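Side-chain contacts in argonaute protein (Marinitoga piezophila, PDB 5I4A), which cleaves single-stranded DNA targets matched to a short guide RNA with a 5'-hydroxyl end, and may defend the cell against mobile genetic elements: residues N484-M487 and N488-L492; E501-I504 and E505-V509; D633-W636 and K637-P641. All coordinates share one frame; numbering follows the deposited sequence.

Interaction 1 of 3, residues N484-M487 and N488-L492; sequences NEKM and NLDIL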
# COMPACT_ATOMS: atom_id res chain seq x y z
N ASN A 484 16.75 -17.25 -0.15
CA ASN A 484 17.62 -17.88 0.84
C ASN A 484 17.90 -16.84 1.91
O ASN A 484 18.50 -15.80 1.62
CB ASN A 484 18.91 -18.39 0.19
CG ASN A 484 19.88 -18.97 1.21
OD1 ASN A 484 20.64 -18.24 1.85
ND2 ASN A 484 19.87 -20.29 1.35
N GLU A 485 17.45 -17.12 3.14
CA GLU A 485 17.61 -16.20 4.25
C GLU A 485 19.03 -15.65 4.33
O GLU A 485 19.23 -14.43 4.39
CB GLU A 485 17.25 -16.91 5.56
CG GLU A 485 17.37 -16.04 6.80
CD GLU A 485 16.13 -15.22 7.05
OE1 GLU A 485 15.12 -15.80 7.50
OE2 GLU A 485 16.16 -14.00 6.79
N LYS A 486 20.02 -16.54 4.28
CA LYS A 486 21.40 -16.10 4.47
C LYS A 486 21.87 -15.22 3.32
O LYS A 486 22.56 -14.22 3.54
CB LYS A 486 22.32 -17.31 4.64
CG LYS A 486 23.81 -16.98 4.62
CD LYS A 486 24.23 -16.00 5.70
CE LYS A 486 25.74 -15.89 5.82
NZ LYS A 486 26.39 -16.04 4.49
N MET A 487 21.53 -15.58 2.08
CA MET A 487 21.96 -14.75 0.97
C MET A 487 21.23 -13.41 0.98
O MET A 487 21.85 -12.36 0.78
CB MET A 487 21.78 -15.46 -0.37
CG MET A 487 22.65 -16.68 -0.50
SD MET A 487 22.62 -17.32 -2.18
CE MET A 487 20.87 -17.28 -2.49
N ASN A 488 19.94 -13.43 1.31
CA ASN A 488 19.14 -12.20 1.27
C ASN A 488 19.61 -11.19 2.31
O ASN A 488 19.60 -9.98 2.06
CB ASN A 488 17.66 -12.53 1.46
CG ASN A 488 17.10 -13.37 0.32
OD1 ASN A 488 17.66 -13.40 -0.78
ND2 ASN A 488 15.99 -14.04 0.58
N LEU A 489 20.00 -11.65 3.49
CA LEU A 489 20.46 -10.75 4.54
C LEU A 489 21.86 -10.22 4.28
O LEU A 489 22.21 -9.13 4.77
CB LEU A 489 20.41 -11.47 5.88
CG LEU A 489 19.19 -11.42 6.83
CD1 LEU A 489 19.28 -12.60 7.71
CD2 LEU A 489 19.27 -10.18 7.64
N ASP A 490 22.66 -10.94 3.50
CA ASP A 490 23.94 -10.38 3.07
C ASP A 490 23.73 -9.15 2.20
O ASP A 490 24.28 -8.07 2.48
CB ASP A 490 24.76 -11.42 2.30
CG ASP A 490 25.31 -12.52 3.20
OD1 ASP A 490 25.45 -12.30 4.42
OD2 ASP A 490 25.63 -13.61 2.67
N ILE A 491 22.87 -9.27 1.19
CA ILE A 491 22.60 -8.15 0.29
C ILE A 491 21.96 -7.00 1.05
O ILE A 491 22.28 -5.83 0.81
CB ILE A 491 21.72 -8.61 -0.89
CG1 ILE A 491 22.46 -9.65 -1.73
CG2 ILE A 491 21.32 -7.43 -1.76
CD1 ILE A 491 23.64 -9.09 -2.49
N LEU A 492 21.05 -7.31 1.98
CA LEU A 492 20.45 -6.28 2.83
C LEU A 492 21.53 -5.47 3.53
O LEU A 492 21.52 -4.23 3.50
CB LEU A 492 19.52 -6.92 3.86
CG LEU A 492 18.45 -6.12 4.61
CD1 LEU A 492 17.63 -7.06 5.49
CD2 LEU A 492 19.01 -4.98 5.47
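K486 and D490 face each other one turn apart at the start of helix 485-507. The lysine chain leaves the helix with CG anti to the backbone N (chi1 171°) and then bends at CG and near its end. This brings NZ back to D490 OD2 at 3.1 Å, in a salt bridge that uses the syn lone pair of the carboxylate. The two side chains meet at an oblique angle. E485 and L489 behave differently. They run side by side and point the same way, and E485 OE2 lies 3.5 Å from L489 CD1, so a carboxylate oxygen rests against a methyl group. OE2 also takes a weak hydrogen bond from D525 N. E485 is inferred to be an active-site residue.

N484 is the N-cap. Its OD1 accepts from M487 N at 2.8 Å, with the N-H in the carbonyl plane and on a lone pair. The backbone carbonyl of N484 begins the helical bonding, receiving N488 N at 2.8 Å. L489 N to E485 O follows at 3.0 Å.

The helix start packs on two neighbours. L489 packs on I528, I529 and F532 of helix 526-532, and L492 also reaches F532. M487, N488 and I491 touch E482, L481 and H478, respectively, of strand 472-482, an outermost strand of the mixed PIWI sheet.

Interaction 2 of 3, residues E501-I504 and E505-V509; sequences EKYI and EKFNV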
# COMPACT_ATOMS: atom_id res chain seq x y z
N GLU A 501 26.98 5.03 3.96
CA GLU A 501 28.11 5.78 3.41
C GLU A 501 27.64 7.06 2.73
O GLU A 501 28.31 8.09 2.81
CB GLU A 501 28.89 4.91 2.44
CG GLU A 501 30.40 5.13 2.49
CD GLU A 501 30.97 4.82 3.86
OE1 GLU A 501 30.61 3.78 4.44
OE2 GLU A 501 31.78 5.64 4.36
N LYS A 502 26.48 7.01 2.06
CA LYS A 502 25.92 8.20 1.43
C LYS A 502 25.69 9.32 2.44
O LYS A 502 26.00 10.48 2.17
CB LYS A 502 24.62 7.85 0.71
CG LYS A 502 24.79 6.86 -0.43
CD LYS A 502 25.55 7.48 -1.58
CE LYS A 502 25.85 6.47 -2.67
NZ LYS A 502 26.69 7.07 -3.73
N TYR A 503 25.12 8.98 3.60
CA TYR A 503 24.94 9.97 4.65
C TYR A 503 26.28 10.59 5.05
O TYR A 503 26.44 11.81 5.04
CB TYR A 503 24.26 9.33 5.87
CG TYR A 503 23.94 10.30 6.99
CD1 TYR A 503 24.93 10.72 7.88
CD2 TYR A 503 22.65 10.78 7.17
CE1 TYR A 503 24.64 11.60 8.90
CE2 TYR A 503 22.35 11.66 8.20
CZ TYR A 503 23.35 12.07 9.06
OH TYR A 503 23.07 12.94 10.09
N ILE A 504 27.24 9.74 5.42
CA ILE A 504 28.59 10.22 5.71
C ILE A 504 29.12 11.04 4.54
O ILE A 504 29.68 12.12 4.72
CB ILE A 504 29.52 9.03 6.02
CG1 ILE A 504 28.93 8.15 7.12
CG2 ILE A 504 30.91 9.53 6.40
CD1 ILE A 504 29.55 6.77 7.18
N GLU A 505 28.92 10.53 3.32
CA GLU A 505 29.34 11.24 2.12
C GLU A 505 28.71 12.63 2.05
O GLU A 505 29.36 13.59 1.61
CB GLU A 505 28.99 10.41 0.89
CG GLU A 505 29.31 11.05 -0.43
CD GLU A 505 29.20 10.06 -1.57
OE1 GLU A 505 30.14 9.27 -1.75
OE2 GLU A 505 28.16 10.06 -2.26
N LYS A 506 27.47 12.76 2.51
CA LYS A 506 26.83 14.07 2.49
C LYS A 506 27.14 14.90 3.73
O LYS A 506 27.21 16.13 3.63
CB LYS A 506 25.31 13.92 2.35
CG LYS A 506 24.58 15.26 2.32
CD LYS A 506 23.10 15.13 2.01
CE LYS A 506 22.48 16.48 1.72
NZ LYS A 506 21.04 16.38 1.42
N PHE A 507 27.27 14.28 4.90
CA PHE A 507 27.37 15.03 6.14
C PHE A 507 28.72 14.91 6.83
O PHE A 507 28.92 15.55 7.87
CB PHE A 507 26.24 14.63 7.10
CG PHE A 507 24.87 14.99 6.60
CD1 PHE A 507 24.52 16.32 6.43
CD2 PHE A 507 23.96 14.01 6.26
CE1 PHE A 507 23.28 16.66 5.95
CE2 PHE A 507 22.72 14.34 5.78
CZ PHE A 507 22.38 15.67 5.63
N ASN A 508 29.64 14.11 6.30
CA ASN A 508 31.01 13.97 6.82
C ASN A 508 31.04 13.54 8.29
O ASN A 508 32.05 13.71 8.97
CB ASN A 508 31.81 15.26 6.63
CG ASN A 508 33.31 15.02 6.58
OD1 ASN A 508 33.77 14.09 5.92
ND2 ASN A 508 34.06 15.82 7.32
N VAL A 509 29.93 12.99 8.78
CA VAL A 509 29.85 12.37 10.09
C VAL A 509 28.88 11.20 9.99
O VAL A 509 27.97 11.20 9.15
CB VAL A 509 29.39 13.35 11.20
CG1 VAL A 509 30.56 14.20 11.68
CG2 VAL A 509 28.26 14.23 10.69
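The end of helix 485-507 keeps its i to i+4 backbone bonds up to N508 N, which reaches I504 O at 2.5 Å, while N508 itself leaves the helix with a positive phi of 57°. One residue earlier, F507 N is bonded to Y503 O at 2.6 Å.

The side chains of these two residues form an edge-to-face pair. The edge of F507 is turned to the face of Y503, with CD2 over the ring centre and 3.4 Å from Y503 CE2. The centroids are 4.6 Å apart and the planes lie at 52°, so the stack is tilted rather than square. Y503 is placed for this by a CG anti to its own N (chi1 -176°). Its hydroxyl bonds to E441 O. V509 O lies in the plane of the Y503 ring at its edge, 3.3 Å from CD1. This buried carbonyl has no hydrogen-bonding partner in the model.

K502 and E505 lie side by side, and their salt bridge is long, with NZ 3.6 Å from OE2. K506 NZ instead pairs with D467 and D471.

The arrangement is a helix C-terminus ended by a residue of left-handed conformation, within the RNase H fold of the PIWI domain.

Interaction 3 of 3, residues D633-W636 and K637-P641; sequences DYEW and KLYIP. With nucleotides of chain B.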
# COMPACT_ATOMS: atom_id res chain seq x y z
N ASP A 633 10.21 -1.07 -13.20
CA ASP A 633 11.59 -1.03 -13.65
C ASP A 633 12.05 0.39 -13.96
O ASP A 633 13.20 0.75 -13.68
CB ASP A 633 11.75 -1.91 -14.89
CG ASP A 633 11.64 -3.38 -14.57
OD1 ASP A 633 12.27 -3.84 -13.59
OD2 ASP A 633 10.92 -4.08 -15.30
N TYR A 634 11.17 1.21 -14.55
CA TYR A 634 11.52 2.57 -14.93
C TYR A 634 10.47 3.61 -14.58
O TYR A 634 10.82 4.78 -14.43
CB TYR A 634 11.80 2.66 -16.44
CG TYR A 634 12.97 1.83 -16.91
CD1 TYR A 634 14.25 2.37 -16.93
CD2 TYR A 634 12.80 0.53 -17.34
CE1 TYR A 634 15.33 1.62 -17.37
CE2 TYR A 634 13.87 -0.23 -17.78
CZ TYR A 634 15.13 0.33 -17.79
OH TYR A 634 16.19 -0.42 -18.23
N GLU A 635 9.19 3.23 -14.46
CA GLU A 635 8.12 4.21 -14.28
C GLU A 635 8.33 5.06 -13.04
O GLU A 635 7.95 6.24 -13.03
CB GLU A 635 6.78 3.48 -14.22
CG GLU A 635 5.58 4.39 -14.06
CD GLU A 635 4.30 3.61 -13.83
OE1 GLU A 635 3.44 4.08 -13.06
OE2 GLU A 635 4.16 2.51 -14.41
N TRP A 636 8.94 4.50 -11.99
CA TRP A 636 9.11 5.24 -10.75
C TRP A 636 9.98 6.48 -10.93
O TRP A 636 9.91 7.40 -10.11
CB TRP A 636 9.72 4.34 -9.67
CG TRP A 636 11.10 3.84 -9.98
CD1 TRP A 636 11.44 2.62 -10.49
CD2 TRP A 636 12.34 4.54 -9.77
NE1 TRP A 636 12.80 2.52 -10.63
CE2 TRP A 636 13.38 3.69 -10.19
CE3 TRP A 636 12.66 5.81 -9.28
CZ2 TRP A 636 14.72 4.06 -10.13
CZ3 TRP A 636 14.00 6.18 -9.22
CH2 TRP A 636 15.01 5.30 -9.64
N LYS A 637 10.80 6.53 -11.99
CA LYS A 637 11.62 7.70 -12.24
C LYS A 637 10.77 8.93 -12.55
O LYS A 637 11.28 10.06 -12.46
CB LYS A 637 12.59 7.44 -13.40
CG LYS A 637 13.88 6.74 -13.01
CD LYS A 637 14.89 6.82 -14.15
CE LYS A 637 16.32 6.56 -13.67
NZ LYS A 637 16.60 5.12 -13.46
N LEU A 638 9.51 8.74 -12.93
CA LEU A 638 8.61 9.86 -13.18
C LEU A 638 8.12 10.51 -11.90
O LEU A 638 7.65 11.65 -11.94
CB LEU A 638 7.40 9.39 -13.99
CG LEU A 638 7.67 8.70 -15.32
CD1 LEU A 638 6.37 8.24 -15.96
CD2 LEU A 638 8.44 9.63 -16.24
N TYR A 639 8.21 9.82 -10.77
CA TYR A 639 7.66 10.31 -9.51
C TYR A 639 8.71 10.61 -8.46
O TYR A 639 8.51 11.51 -7.64
CB TYR A 639 6.68 9.28 -8.93
CG TYR A 639 5.81 8.59 -9.96
CD1 TYR A 639 4.96 9.33 -10.78
CD2 TYR A 639 5.82 7.21 -10.10
CE1 TYR A 639 4.16 8.71 -11.72
CE2 TYR A 639 5.01 6.58 -11.04
CZ TYR A 639 4.18 7.33 -11.84
OH TYR A 639 3.38 6.71 -12.77
N ILE A 640 9.83 9.89 -8.48
CA ILE A 640 10.86 9.96 -7.45
C ILE A 640 12.06 10.69 -8.04
O ILE A 640 12.69 10.18 -8.98
CB ILE A 640 11.25 8.55 -6.97
CG1 ILE A 640 10.01 7.78 -6.50
CG2 ILE A 640 12.29 8.61 -5.87
CD1 ILE A 640 9.21 8.48 -5.43
N PRO A 641 12.41 11.88 -7.54
CA PRO A 641 13.59 12.58 -8.07
C PRO A 641 14.89 12.00 -7.55
O PRO A 641 15.37 12.38 -6.48
CB PRO A 641 13.38 14.02 -7.59
CG PRO A 641 12.57 13.89 -6.35
CD PRO A 641 11.69 12.67 -6.53
O5' U B 1 3.02 10.84 -14.15
C5' U B 1 3.50 11.73 -15.15
C4' U B 1 2.55 11.84 -16.32
O4' U B 1 2.58 10.59 -17.06
C3' U B 1 1.09 12.10 -15.96
O3' U B 1 0.50 12.99 -16.91
C2' U B 1 0.44 10.72 -16.07
O2' U B 1 -0.93 10.74 -16.40
C1' U B 1 1.27 10.06 -17.18
N1 U B 1 1.36 8.61 -17.03
C2 U B 1 0.95 7.78 -18.06
O2 U B 1 0.52 8.20 -19.12
N3 U B 1 1.08 6.44 -17.81
C4 U B 1 1.57 5.85 -16.65
O4 U B 1 1.63 4.63 -16.55
C5 U B 1 1.96 6.78 -15.63
C6 U B 1 1.85 8.09 -15.85
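Y639 OH donates to E635 OE1 at 2.6 Å. It reaches OE1 on the anti side, 23° out of the carboxylate plane. The carboxylate and ring planes stand 76° apart, and OE1 lies at the edge of the ring. E635 extends fully from CG to make this reach. The first guide nucleotide, U1 of chain B, lies beside the pair: Y639 OH is 3.2 Å from its C5, and its O5' is near the ring edge at CE1. Y639 also packs on a phosphate of the RNA and forms a cation-pi contact with K628. This is consistent with the guide 5'-end pocket between Mid and PIWI of argonautes.

K637 CG sits over the six-membered ring of W636 in a CH-pi contact, 3.8 Å from the centroid. W636 CG lies between backbone N and carbonyl carbon (chi1 64°); with the ring turned at chi2, one face meets K637.

Backbone bonds close the successive turns that carry these residues. K637 N bonds to Y634 O at 3.0 Å and L638 N to E635 O at 2.9 Å. W636 O accepts from I640 N and Y639 N, each at 3.0 Å.

The segment follows helix 621-631, where W636 packs on V629 and I640 on I625. Y634 and L638 press on V390 of helix 387-392, in the Mid domain. I640 also meets I472 and I475 of strand 472-482.

All three contacts belong to the PIWI domain. Interactions 1 and 2 occupy the two ends of helix 485-507, with centres 25 Å apart and nearest atoms about 11 Å apart. Interaction 3 comes later in the chain, near the C-terminus; its centre is 26 Å from that of interaction 1 and 24 Å from that of interaction 2. Strand 472-482 is shared by all three, as each has side chains touching it. They differ in their distance from the RNA: interaction 3 contacts U1 directly, interaction 1 comes within about 11 Å of the nucleic acid, and interaction 2 stays about 22 Å away. In interaction 3, the I640 side chain is about 9 Å from that of N627, an inferred manganese ligand.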